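Local coordinates for outer membrane protein (Tpn50) (Borrelia burgdorferi, PDB 3OON) that probably binds peptidoglycan through this OmpA-like C-terminal domain, helping to tie the spirochaete's outer membrane to its cell wall, at residues I4-N9 with I13-D18; I19-N24 with R75-Y80; N49-E54 with K85-D90. All coordinates share one frame; numbering follows the deposited sequence. Where two conformers were deposited one is given.

Contact 1: residues I4-N9 with I13-D18; sequences IEVEKN and INLSFD
V6 and L15 face each other as a non-hydrogen-bonded pair of an antiparallel hairpin, flanked by the hydrogen-bonded pairs E5–S16 and E7–N14. From CB of V6 two branches part. CG1, anti to the backbone N (chi1 -180°), runs to CG2 of I13 at 3.5 Å, while CG2 lies beside CD2 of L15 at 3.7 Å, the two side chains pointing the same way. I4 extends this apolar face, its CG2 resting 3.8 Å from CB of L15. Four backbone bonds hold the strands: E5 N to S16 O and S16 N to E5 O are both 2.8 Å and nearly straight, whereas N14 N to E7 O is more bent (147°). On the other face a water gives a hydrogen to E5 O (2.9 Å), accepts one from N14 ND2 (2.8 Å) and bonds S16 OG. E5 O thus serves both a backbone N-H and the water. L15 and F17 pack on helix 33-45, and I4 and V6 pair with a strand of the second subunit, V6 meeting V6 of that subunit. The contact is therefore two-sided: a largely apolar face, I4, V6, I13 and L15 with K8 at its end, suited to burial, and a polar face suited to water.

Contact 2: residues I19-N24 with R75-Y80; sequences IEFYPN and RAIGNY
I77, on helix 63-83, sends its CD1 methyl to meet I19 at the end of strand 12-20 and F21 in the loop just after it. The interaction is wholly apolar. I19 and I77 reach toward each other tip to tip, CG1 of I19 lying 4.0 Å from CD1 of I77. In I77 the CG1 branch sits beside the backbone N and anti to the carbonyl carbon (chi1 -57°), and the turn at chi2 (-67°) brings its terminal methyl to the meeting point. The same methyl approaches the F21 ring obliquely, 4.4 Å from CZ, so a single carbon links the helix to two residues of 19-24.

A second kind of packing stays within 19-24. CG2 of I19 lies 3.8 Å above the plane of the F21 ring. I19 therefore uses two branches for two purposes: CG1 meets the helix, and CG2 rests over the rim of one face of the F21 ring.

No hydrogen bond joins the segments, and their backbones stay well apart, with CA of I19 and CA of I77 9.3 Å from each other. Polar groups are engaged to the side: Y80 OH bonds D37, the backbone N of E20 bonds E32, and R75 forms a salt bridge with E71. I36 of helix 33-45 touches I19, I77 and Y80, while I119 of strand 114-122 touches I77, so the meeting point is flanked by helix 33-45 and strand 114-122.

This end-on apolar meeting joins helix 63-83 to the end of strand 12-20 and the loop after it. Helices 33-45 and 63-83 pack on the mixed sheet, with I19, F21 and I77 in the core between them, as in OmpA-like C-terminal domains.

Contact 3: residues N49-E54 with K85-D90; sequences NNILIE and KVKDKD
K87 NZ is gripped by several backbone carbonyls at once. Across the contact it gives a hydrogen bond of 2.8 Å to N49 O, arriving in the carbonyl plane with a C=O...N angle of 145°. F46 O takes a further hydrogen bond from the ammonium group, and K47 O a weak one. The lysine thus gathers the carbonyls that follow helix 33-45, a place where the helix's C-terminal end would probably favour a positive charge.

The chain reaches that point by bending. With chi1 at -71° CG stands beside the backbone N, and a second turn at chi2 (-71°) swings the rest of the side chain toward N49 before it straightens to NZ. Along the way CG packs 4.1 Å from CD1 of I51, the two side chains crossing at a slant. The carbonyls of N49 and F46, with a weak share from K47, probably compensate the charge of this buried side chain.

Nearer the surface a water links the segments, giving hydrogens to N50 OD1 at 2.6 Å and to D90 O at 3.1 Å. N49 turns its own amide elsewhere, its ND2 bonding L122 O of strand 114-122.

Strand 51-55 lies between strands 114-122 and 92-96 in the sheet, I51 exchanging backbone bonds with Q91 and L93. Its side chain packs on L43 of helix 33-45 and L81 of helix 63-83, and V86 touches both helices as well. The contact therefore closes the end of the layer where helix 33-45 leads into strand 51-55 and helix 63-83 returns, through 85-90, to strand 92-96.

How the contacts relate
From the N terminus, contact 1 closes first, a short hairpin of strand 12-20 with 4-9, an outermost strand within this chain. Strand 12-20 then runs directly into contact 2, which brings residues 19-24 to helix 63-83 more than fifty residues later; the two contacts lie on opposite sides of the chain's centre, about 17 Å between their centres. Contact 3 opens inside that long loop and closes beyond it, so contacts 2 and 3 cross. They also touch, CA of G78 lying 3.5 Å from CD1 of I53. Together the three join the hairpin, helix 63-83 and the approach to 92-96, the other outermost strand within this chain, into one alpha/beta domain.

Contact 1: residues I4-N9 with I13-D18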
loop_
_atom_site.group_PDB
_atom_site.type_symbol
_atom_site.label_atom_id
_atom_site.label_comp_id
_atom_site.label_asym_id
_atom_site.label_seq_id
_atom_site.Cartn_x
_atom_site.Cartn_y
_atom_site.Cartn_z
ATOM N N ILE A 4 -2.509 -2.673 3.912
ATOM C CA ILE A 4 -1.068 -2.510 3.961
ATOM C C ILE A 4 -0.831 -1.022 3.771
ATOM O O ILE A 4 -1.525 -0.379 2.979
ATOM C CB ILE A 4 -0.397 -3.302 2.831
ATOM C CG1 ILE A 4 -0.786 -4.774 2.936
ATOM C CG2 ILE A 4 1.124 -3.145 2.867
ATOM C CD1 ILE A 4 -0.670 -5.516 1.629
ATOM N N GLU A 5 0.122 -0.471 4.516
ATOM C CA GLU A 5 0.547 0.918 4.333
ATOM C C GLU A 5 1.826 0.922 3.529
ATOM O O GLU A 5 2.805 0.295 3.922
ATOM C CB GLU A 5 0.800 1.603 5.672
ATOM C CG GLU A 5 -0.432 1.754 6.529
ATOM C CD GLU A 5 -0.192 2.637 7.731
ATOM O OE1 GLU A 5 -0.738 3.761 7.746
ATOM O OE2 GLU A 5 0.549 2.218 8.647
ATOM N N VAL A 6 1.809 1.635 2.405
ATOM C CA VAL A 6 2.930 1.655 1.472
ATOM C C VAL A 6 3.559 3.040 1.422
ATOM O O VAL A 6 2.873 4.049 1.193
ATOM C CB VAL A 6 2.492 1.214 0.066
ATOM C CG1 VAL A 6 3.664 1.224 -0.908
ATOM C CG2 VAL A 6 1.875 -0.180 0.140
ATOM N N GLU A 7 4.870 3.075 1.642
ATOM C CA GLU A 7 5.608 4.334 1.642
ATOM C C GLU A 7 7.023 4.086 1.139
ATOM O O GLU A 7 7.621 3.046 1.425
ATOM C CB GLU A 7 5.612 4.982 3.038
ATOM C CG GLU A 7 6.300 6.338 3.064
ATOM C CD GLU A 7 6.207 7.063 4.395
ATOM O OE1 GLU A 7 5.560 6.563 5.341
ATOM O OE2 GLU A 7 6.805 8.149 4.484
ATOM N N LYS A 8 7.541 5.028 0.364
ATOM C CA LYS A 8 8.892 4.903 -0.162
ATOM C C LYS A 8 9.898 5.423 0.858
ATOM O O LYS A 8 9.615 6.363 1.620
ATOM C CB LYS A 8 9.014 5.654 -1.489
ATOM C CG LYS A 8 10.310 5.401 -2.253
ATOM C CD LYS A 8 10.072 5.480 -3.753
ATOM C CE LYS A 8 11.382 5.671 -4.510
ATOM N NZ LYS A 8 11.204 5.437 -5.963
ATOM N N ASN A 9 11.056 4.778 0.904
ATOM C CA ASN A 9 12.201 5.328 1.620
ATOM C C ASN A 9 13.482 5.160 0.811
ATOM O O ASN A 9 13.441 4.748 -0.358
ATOM C CB ASN A 9 12.304 4.785 3.062
ATOM C CG ASN A 9 12.513 3.284 3.128
ATOM O OD1 ASN A 9 13.046 2.671 2.208
ATOM N ND2 ASN A 9 12.110 2.686 4.243
ATOM N N ILE A 13 10.700 0.319 -1.310
ATOM C CA ILE A 13 9.289 0.534 -1.038
ATOM C C ILE A 13 8.937 -0.236 0.232
ATOM O O ILE A 13 8.980 -1.465 0.249
ATOM C CB ILE A 13 8.406 0.065 -2.225
ATOM C CG1 ILE A 13 8.789 0.800 -3.517
ATOM C CG2 ILE A 13 6.930 0.265 -1.902
ATOM C CD1 ILE A 13 8.130 0.235 -4.776
ATOM N N ASN A 14 8.586 0.496 1.290
ATOM C CA ASN A 14 8.229 -0.096 2.581
ATOM C C ASN A 14 6.747 -0.493 2.642
ATOM O O ASN A 14 5.863 0.318 2.340
ATOM C CB ASN A 14 8.540 0.904 3.705
ATOM C CG ASN A 14 8.444 0.295 5.085
ATOM O OD1 ASN A 14 9.409 -0.296 5.599
ATOM N ND2 ASN A 14 7.303 0.460 5.713
ATOM N N LEU A 15 6.498 -1.739 3.035
ATOM C CA LEU A 15 5.156 -2.251 3.274
ATOM C C LEU A 15 5.017 -2.463 4.772
ATOM O O LEU A 15 5.668 -3.339 5.349
ATOM C CB LEU A 15 4.918 -3.574 2.527
ATOM C CG LEU A 15 5.316 -3.690 1.048
ATOM C CD1 LEU A 15 4.910 -5.070 0.493
ATOM C CD2 LEU A 15 4.684 -2.579 0.242
ATOM N N SER A 16 4.202 -1.644 5.421
ATOM C CA SER A 16 4.011 -1.821 6.856
ATOM C C SER A 16 2.585 -2.272 7.139
ATOM O O SER A 16 1.623 -1.773 6.548
ATOM C CB SER A 16 4.393 -0.565 7.644
ATOM O OG SER A 16 3.445 0.450 7.481
ATOM N N PHE A 17 2.455 -3.256 8.012
ATOM C CA PHE A 17 1.168 -3.864 8.279
ATOM C C PHE A 17 1.228 -4.547 9.633
ATOM O O PHE A 17 2.277 -4.569 10.278
ATOM C CB PHE A 17 0.803 -4.865 7.170
ATOM C CG PHE A 17 1.872 -5.877 6.892
ATOM C CD1 PHE A 17 1.833 -7.125 7.486
ATOM C CD2 PHE A 17 2.934 -5.571 6.041
ATOM C CE1 PHE A 17 2.850 -8.069 7.240
ATOM C CE2 PHE A 17 3.946 -6.496 5.790
ATOM C CZ PHE A 17 3.901 -7.750 6.390
ATOM N N ASP A 18 0.114 -5.103 10.084
ATOM C CA ASP A 18 0.139 -5.838 11.344
ATOM C C ASP A 18 -0.534 -7.196 11.213
ATOM O O ASP A 18 -1.625 -7.326 10.644
ATOM C CB ASP A 18 -0.450 -5.025 12.498
ATOM C CG ASP A 18 -1.928 -4.795 12.344
ATOM O OD1 ASP A 18 -2.457 -5.099 11.263
ATOM O OD2 ASP A 18 -2.566 -4.314 13.306
HETATM O O HOH W 1 4.994 1.881 5.056
#

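Contact 2: residues I19-N24 with R75-Y80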
loop_
_atom_site.group_PDB
_atom_site.type_symbol
_atom_site.label_atom_id
_atom_site.label_comp_id
_atom_site.label_asym_id
_atom_site.label_seq_id
_atom_site.Cartn_x
_atom_site.Cartn_y
_atom_site.Cartn_z
ATOM N N ILE A 19 0.148 -8.197 11.753
ATOM C CA ILE A 19 -0.227 -9.598 11.612
ATOM C C ILE A 19 -0.504 -10.094 13.004
ATOM O O ILE A 19 0.320 -9.904 13.905
ATOM C CB ILE A 19 0.937 -10.442 11.015
ATOM C CG1 ILE A 19 1.230 -10.047 9.560
ATOM C CG2 ILE A 19 0.670 -11.962 11.163
ATOM C CD1 ILE A 19 0.159 -10.458 8.532
ATOM N N GLU A 20 -1.661 -10.724 13.186
ATOM C CA GLU A 20 -1.986 -11.348 14.454
ATOM C C GLU A 20 -1.186 -12.628 14.603
ATOM O O GLU A 20 -1.269 -13.524 13.753
ATOM C CB GLU A 20 -3.480 -11.645 14.541
ATOM C CG GLU A 20 -4.328 -10.400 14.679
ATOM C CD GLU A 20 -5.743 -10.681 15.157
ATOM O OE1 GLU A 20 -5.941 -11.558 16.024
ATOM O OE2 GLU A 20 -6.662 -10.001 14.663
ATOM N N PHE A 21 -0.379 -12.678 15.660
ATOM C CA PHE A 21 0.307 -13.888 16.085
ATOM C C PHE A 21 -0.330 -14.346 17.384
ATOM O O PHE A 21 -0.791 -13.527 18.177
ATOM C CB PHE A 21 1.793 -13.609 16.344
ATOM C CG PHE A 21 2.585 -13.316 15.106
ATOM C CD1 PHE A 21 3.105 -14.352 14.332
ATOM C CD2 PHE A 21 2.837 -12.006 14.727
ATOM C CE1 PHE A 21 3.858 -14.075 13.179
ATOM C CE2 PHE A 21 3.585 -11.720 13.583
ATOM C CZ PHE A 21 4.092 -12.755 12.809
ATOM N N TYR A 22 -0.363 -15.650 17.609
ATOM C CA TYR A 22 -0.805 -16.148 18.905
ATOM C C TYR A 22 0.160 -15.660 19.985
ATOM O O TYR A 22 1.345 -15.470 19.702
ATOM C CB TYR A 22 -0.920 -17.665 18.878
ATOM C CG TYR A 22 -2.125 -18.147 18.096
ATOM C CD1 TYR A 22 -3.423 -17.987 18.603
ATOM C CD2 TYR A 22 -1.975 -18.758 16.855
ATOM C CE1 TYR A 22 -4.537 -18.430 17.889
ATOM C CE2 TYR A 22 -3.082 -19.206 16.130
ATOM C CZ TYR A 22 -4.359 -19.040 16.656
ATOM O OH TYR A 22 -5.462 -19.475 15.947
ATOM N N PRO A 23 -0.343 -15.441 21.220
ATOM C CA PRO A 23 0.457 -14.791 22.266
ATOM C C PRO A 23 1.827 -15.437 22.428
ATOM O O PRO A 23 1.919 -16.666 22.496
ATOM C CB PRO A 23 -0.371 -15.004 23.541
ATOM C CG PRO A 23 -1.767 -15.225 23.073
ATOM C CD PRO A 23 -1.681 -15.836 21.700
ATOM N N ASN A 24 2.872 -14.607 22.452
ATOM C CA ASN A 24 4.269 -15.040 22.652
ATOM C C ASN A 24 4.771 -16.115 21.686
ATOM O O ASN A 24 5.679 -16.876 22.023
ATOM C CB ASN A 24 4.489 -15.504 24.105
ATOM C CG ASN A 24 3.816 -14.599 25.112
ATOM O OD1 ASN A 24 2.822 -14.983 25.739
ATOM N ND2 ASN A 24 4.337 -13.385 25.265
ATOM N N ARG A 75 10.556 -14.736 9.787
ATOM C CA ARG A 75 10.740 -16.002 9.068
ATOM C C ARG A 75 9.434 -16.734 8.753
ATOM O O ARG A 75 9.302 -17.317 7.673
ATOM C CB ARG A 75 11.727 -16.906 9.811
ATOM C CG ARG A 75 13.148 -16.475 9.576
ATOM C CD ARG A 75 14.186 -17.389 10.203
ATOM N NE ARG A 75 15.517 -16.831 9.973
ATOM C CZ ARG A 75 16.250 -17.041 8.882
ATOM N NH1 ARG A 75 15.806 -17.824 7.899
ATOM N NH2 ARG A 75 17.441 -16.469 8.779
ATOM N N ALA A 76 8.472 -16.696 9.673
ATOM C CA ALA A 76 7.148 -17.281 9.427
ATOM C C ALA A 76 6.485 -16.644 8.192
ATOM O O ALA A 76 5.911 -17.350 7.355
ATOM C CB ALA A 76 6.260 -17.122 10.657
ATOM N N ILE A 77 6.582 -15.316 8.081
ATOM C CA ILE A 77 6.047 -14.574 6.932
ATOM C C ILE A 77 6.802 -14.939 5.654
ATOM O O ILE A 77 6.187 -15.266 4.625
ATOM C CB ILE A 77 6.086 -13.033 7.159
ATOM C CG1 ILE A 77 5.321 -12.641 8.439
ATOM C CG2 ILE A 77 5.568 -12.280 5.921
ATOM C CD1 ILE A 77 3.840 -12.853 8.403
ATOM N N GLY A 78 8.129 -14.897 5.736
ATOM C CA GLY A 78 8.999 -15.241 4.608
ATOM C C GLY A 78 8.759 -16.652 4.109
ATOM O O GLY A 78 8.671 -16.881 2.893
ATOM N N ASN A 79 8.634 -17.595 5.043
ATOM C CA ASN A 79 8.403 -18.998 4.693
ATOM C C ASN A 79 7.134 -19.200 3.874
ATOM O O ASN A 79 7.109 -20.027 2.958
ATOM C CB ASN A 79 8.364 -19.881 5.937
ATOM C CG ASN A 79 9.742 -20.113 6.541
ATOM O OD1 ASN A 79 10.769 -19.860 5.905
ATOM N ND2 ASN A 79 9.765 -20.594 7.779
ATOM N N TYR A 80 6.090 -18.443 4.201
ATOM C CA TYR A 80 4.835 -18.516 3.468
ATOM C C TYR A 80 5.005 -17.976 2.053
ATOM O O TYR A 80 4.526 -18.585 1.092
ATOM C CB TYR A 80 3.715 -17.779 4.212
ATOM C CG TYR A 80 2.375 -17.874 3.512
ATOM C CD1 TYR A 80 1.654 -19.069 3.498
ATOM C CD2 TYR A 80 1.842 -16.779 2.846
ATOM C CE1 TYR A 80 0.432 -19.159 2.847
ATOM C CE2 TYR A 80 0.619 -16.854 2.202
ATOM C CZ TYR A 80 -0.081 -18.047 2.203
ATOM O OH TYR A 80 -1.296 -18.134 1.563
#

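Contact 3: residues N49-E54 with K85-D90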
loop_
_atom_site.group_PDB
_atom_site.type_symbol
_atom_site.label_atom_id
_atom_site.label_comp_id
_atom_site.label_asym_id
_atom_site.label_seq_id
_atom_site.Cartn_x
_atom_site.Cartn_y
_atom_site.Cartn_z
ATOM N N ASN A 49 13.431 -7.854 -7.528
ATOM C CA ASN A 49 13.827 -7.277 -6.241
ATOM C C ASN A 49 14.047 -8.278 -5.114
ATOM O O ASN A 49 13.302 -9.249 -4.970
ATOM C CB ASN A 49 12.819 -6.225 -5.781
ATOM C CG ASN A 49 12.512 -5.206 -6.856
ATOM O OD1 ASN A 49 11.922 -5.535 -7.886
ATOM N ND2 ASN A 49 12.921 -3.967 -6.631
ATOM N N ASN A 50 15.075 -8.011 -4.309
ATOM C CA ASN A 50 15.250 -8.684 -3.036
ATOM C C ASN A 50 14.343 -8.008 -2.029
ATOM O O ASN A 50 13.930 -6.867 -2.244
ATOM C CB ASN A 50 16.714 -8.615 -2.599
ATOM C CG ASN A 50 17.636 -9.295 -3.598
ATOM O OD1 ASN A 50 17.418 -10.451 -3.953
ATOM N ND2 ASN A 50 18.652 -8.577 -4.070
ATOM N N ILE A 51 14.015 -8.708 -0.950
ATOM C CA ILE A 51 13.179 -8.109 0.098
ATOM C C ILE A 51 13.805 -8.231 1.484
ATOM O O ILE A 51 14.603 -9.126 1.743
ATOM C CB ILE A 51 11.721 -8.673 0.137
ATOM C CG1 ILE A 51 11.690 -10.159 0.505
ATOM C CG2 ILE A 51 10.975 -8.410 -1.189
ATOM C CD1 ILE A 51 10.259 -10.669 0.774
ATOM N N LEU A 52 13.430 -7.320 2.367
ATOM C CA LEU A 52 13.847 -7.370 3.765
ATOM C C LEU A 52 12.594 -7.483 4.614
ATOM O O LEU A 52 11.674 -6.664 4.461
ATOM C CB LEU A 52 14.605 -6.085 4.120
ATOM C CG LEU A 52 14.773 -5.745 5.605
ATOM C CD1 LEU A 52 15.716 -6.731 6.270
ATOM C CD2 LEU A 52 15.327 -4.335 5.733
ATOM N N ILE A 53 12.547 -8.491 5.488
ATOM C CA ILE A 53 11.395 -8.702 6.354
ATOM C C ILE A 53 11.840 -8.480 7.786
ATOM O O ILE A 53 12.778 -9.144 8.259
ATOM C CB ILE A 53 10.796 -10.117 6.233
ATOM C CG1 ILE A 53 10.549 -10.480 4.764
ATOM C CG2 ILE A 53 9.508 -10.214 7.082
ATOM C CD1 ILE A 53 9.867 -11.828 4.568
ATOM N N GLU A 54 11.173 -7.553 8.470
ATOM C CA GLU A 54 11.568 -7.137 9.817
ATOM C C GLU A 54 10.472 -7.445 10.824
ATOM O O GLU A 54 9.308 -7.050 10.627
ATOM C CB GLU A 54 11.894 -5.641 9.837
ATOM C CG GLU A 54 13.030 -5.257 8.895
ATOM C CD GLU A 54 13.312 -3.779 8.900
ATOM O OE1 GLU A 54 12.711 -3.050 8.077
ATOM O OE2 GLU A 54 14.134 -3.342 9.731
ATOM N N LYS A 85 5.667 -19.410 -3.712
ATOM C CA LYS A 85 6.575 -19.202 -4.843
ATOM C C LYS A 85 6.650 -17.759 -5.372
ATOM O O LYS A 85 6.860 -17.543 -6.565
ATOM C CB LYS A 85 6.279 -20.202 -5.979
ATOM C CG LYS A 85 6.713 -21.632 -5.678
ATOM C CD LYS A 85 7.362 -22.270 -6.906
ATOM C CE LYS A 85 8.766 -21.685 -7.153
ATOM N NZ LYS A 85 9.175 -21.729 -8.586
ATOM N N VAL A 86 6.486 -16.766 -4.494
ATOM C CA VAL A 86 6.625 -15.371 -4.942
ATOM C C VAL A 86 8.056 -14.830 -4.768
ATOM O O VAL A 86 8.480 -13.924 -5.493
ATOM C CB VAL A 86 5.529 -14.406 -4.368
ATOM C CG1 VAL A 86 4.147 -15.002 -4.557
ATOM C CG2 VAL A 86 5.762 -14.085 -2.921
ATOM N N LYS A 87 8.797 -15.411 -3.827
ATOM C CA LYS A 87 10.222 -15.130 -3.664
ATOM C C LYS A 87 10.968 -16.441 -3.377
ATOM O O LYS A 87 10.388 -17.391 -2.842
ATOM C CB LYS A 87 10.462 -14.107 -2.532
ATOM C CG LYS A 87 10.021 -12.671 -2.840
ATOM C CD LYS A 87 10.926 -11.989 -3.864
ATOM C CE LYS A 87 10.177 -10.938 -4.666
ATOM N NZ LYS A 87 10.980 -10.495 -5.843
ATOM N N ASP A 88 12.242 -16.495 -3.760
ATOM C CA ASP A 88 13.119 -17.597 -3.364
ATOM C C ASP A 88 13.851 -17.226 -2.081
ATOM O O ASP A 88 13.983 -16.040 -1.758
ATOM C CB ASP A 88 14.134 -17.908 -4.470
ATOM C CG ASP A 88 13.489 -18.486 -5.728
ATOM O OD1 ASP A 88 12.471 -19.214 -5.634
ATOM O OD2 ASP A 88 14.023 -18.222 -6.826
ATOM N N LYS A 89 14.363 -18.223 -1.358
ATOM C CA LYS A 89 15.070 -17.948 -0.097
ATOM C C LYS A 89 16.300 -17.053 -0.316
ATOM O O LYS A 89 16.701 -16.300 0.580
ATOM C CB LYS A 89 15.415 -19.244 0.666
ATOM C CG LYS A 89 16.733 -19.885 0.273
ATOM C CD LYS A 89 17.265 -20.878 1.312
ATOM C CE LYS A 89 18.712 -21.232 0.983
ATOM N NZ LYS A 89 19.269 -22.398 1.755
ATOM N N ASP A 90 16.858 -17.143 -1.524
ATOM C CA ASP A 90 17.966 -16.315 -1.997
ATOM C C ASP A 90 17.705 -14.829 -1.936
ATOM O O ASP A 90 18.647 -14.040 -1.890
ATOM C CB ASP A 90 18.238 -16.612 -3.467
ATOM C CG ASP A 90 18.893 -17.931 -3.677
ATOM O OD1 ASP A 90 19.249 -18.588 -2.674
ATOM O OD2 ASP A 90 19.060 -18.304 -4.852
HETATM O O HOH W 2 19.373 -12.126 -4.269
#